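Local coordinates for protein tumor necrosis factor receptor superfamily member 16 (Rattus norvegicus, PDB 1SG1) that probably serves as a low-affinity cell-surface receptor that binds nerve growth factor and related neurotrophins, at residues R80-Y83 with G84-Q87. Numbering follows the deposited sequence.
Sequences RCAY and GYYQ
The amide N of Tyr85 donates to the carbonyl O of Ala82 at 3.0 Å, the bond that closes a type I beta turn running from Ala82 to Tyr85. It is close to straight at the hydrogen, 163°, yet the donor stands well above the carbonyl plane, 46° out of it, so no lone pair is met squarely. The same Ala82 O sits at the edge of the Tyr85 ring, near its plane. Apolar packing repeats the pairing: the Ala82 methyl CB lies 4.1 Å from CD1 of the Tyr85 ring. With CG anti to its own carbonyl carbon (chi1 -44°), Tyr85 brings the ring to this methyl; Leu64, Cys94 and Ala96 also touch the Tyr85 side chain. The turn is a worked example of how a TNFR-type cysteine-rich domain, poor in regular secondary structure, redirects its chain: it links strand 78-81, paired with 65-69, to strand 85-87, paired with 94-96. Sulfur contacts lie at the strand end of the turn. Buried Cys81 forms a disulfide with Cys94, and its SG rests 3.6 Å from both CA and CB of Gln87; its CB is 4.2 Å from Tyr85 CB. The side-chain amide of Gln87 reaches beyond the turn, NE2 bonding to Gly92 O. At the exposed corner, the Tyr83 side chain leaves the backbone pointing away from residues 84-87, although its CB still touches Gly84 N, and packs on an apolar side chain of another protein chain.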
loop_
_atom_site.group_PDB
_atom_site.type_symbol
_atom_site.label_atom_id
_atom_site.label_comp_id
_atom_site.label_asym_id
_atom_site.label_seq_id
_atom_site.Cartn_x
_atom_site.Cartn_y
_atom_site.Cartn_z
ATOM N N ARG C 80 -12.486 0.353 -0.477
ATOM C CA ARG C 80 -12.613 -0.911 -1.193
ATOM C C ARG C 80 -13.067 -1.980 -0.211
ATOM O O ARG C 80 -12.994 -1.779 0.995
ATOM C CB ARG C 80 -11.271 -1.302 -1.824
ATOM C CG ARG C 80 -11.054 -0.688 -3.204
ATOM C CD ARG C 80 -9.861 -1.312 -3.940
ATOM N NE ARG C 80 -8.607 -0.591 -3.726
ATOM C CZ ARG C 80 -7.488 -1.151 -3.283
ATOM N NH1 ARG C 80 -7.456 -2.447 -2.996
ATOM N NH2 ARG C 80 -6.394 -0.418 -3.142
ATOM N N CYS C 81 -13.560 -3.102 -0.705
ATOM C CA CYS C 81 -13.974 -4.167 0.201
ATOM C C CYS C 81 -12.769 -4.692 0.973
ATOM O O CYS C 81 -11.702 -4.895 0.400
ATOM C CB CYS C 81 -14.620 -5.318 -0.570
ATOM S SG CYS C 81 -16.263 -4.913 -1.232
ATOM N N ALA C 82 -12.948 -4.895 2.272
ATOM C CA ALA C 82 -11.898 -5.408 3.157
ATOM C C ALA C 82 -11.148 -6.644 2.611
ATOM O O ALA C 82 -11.573 -7.284 1.648
ATOM C CB ALA C 82 -12.496 -5.724 4.530
ATOM N N TYR C 83 -10.032 -6.975 3.251
ATOM C CA TYR C 83 -9.199 -8.100 2.828
ATOM C C TYR C 83 -9.939 -9.381 2.455
ATOM O O TYR C 83 -9.807 -9.874 1.329
ATOM C CB TYR C 83 -8.151 -8.422 3.897
ATOM C CG TYR C 83 -7.236 -9.588 3.546
ATOM C CD1 TYR C 83 -6.528 -10.267 4.545
ATOM C CD2 TYR C 83 -7.112 -10.044 2.229
ATOM C CE1 TYR C 83 -5.731 -11.369 4.242
ATOM C CE2 TYR C 83 -6.321 -11.147 1.916
ATOM C CZ TYR C 83 -5.634 -11.806 2.925
ATOM O OH TYR C 83 -4.861 -12.906 2.621
ATOM N N GLY C 84 -10.714 -9.933 3.374
ATOM C CA GLY C 84 -11.402 -11.174 3.053
ATOM C C GLY C 84 -12.581 -11.157 2.093
ATOM O O GLY C 84 -13.221 -12.180 1.900
ATOM N N TYR C 85 -12.865 -10.020 1.474
ATOM C CA TYR C 85 -14.007 -9.930 0.571
ATOM C C TYR C 85 -13.653 -9.261 -0.727
ATOM O O TYR C 85 -12.555 -8.771 -0.886
ATOM C CB TYR C 85 -15.149 -9.132 1.221
ATOM C CG TYR C 85 -15.429 -9.485 2.661
ATOM C CD1 TYR C 85 -14.509 -9.167 3.669
ATOM C CD2 TYR C 85 -16.601 -10.145 3.019
ATOM C CE1 TYR C 85 -14.759 -9.503 5.000
ATOM C CE2 TYR C 85 -16.862 -10.486 4.337
ATOM C CZ TYR C 85 -15.941 -10.164 5.327
ATOM O OH TYR C 85 -16.203 -10.496 6.639
ATOM N N TYR C 86 -14.617 -9.246 -1.643
ATOM C CA TYR C 86 -14.488 -8.610 -2.953
ATOM C C TYR C 86 -15.825 -7.906 -3.223
ATOM O O TYR C 86 -16.820 -8.242 -2.623
ATOM C CB TYR C 86 -14.214 -9.661 -4.040
ATOM C CG TYR C 86 -15.412 -10.502 -4.411
ATOM C CD1 TYR C 86 -16.127 -10.256 -5.582
ATOM C CD2 TYR C 86 -15.845 -11.535 -3.581
ATOM C CE1 TYR C 86 -17.244 -11.020 -5.923
ATOM C CE2 TYR C 86 -16.960 -12.301 -3.907
ATOM C CZ TYR C 86 -17.656 -12.045 -5.081
ATOM O OH TYR C 86 -18.744 -12.826 -5.415
ATOM N N GLN C 87 -15.845 -6.938 -4.130
ATOM C CA GLN C 87 -17.070 -6.216 -4.441
ATOM C C GLN C 87 -17.848 -6.834 -5.582
ATOM O O GLN C 87 -17.315 -7.032 -6.666
ATOM C CB GLN C 87 -16.747 -4.753 -4.772
ATOM C CG GLN C 87 -17.912 -3.953 -5.354
ATOM C CD GLN C 87 -17.800 -2.448 -5.090
ATOM O OE1 GLN C 87 -16.767 -1.828 -5.361
ATOM N NE2 GLN C 87 -18.874 -1.857 -4.564
#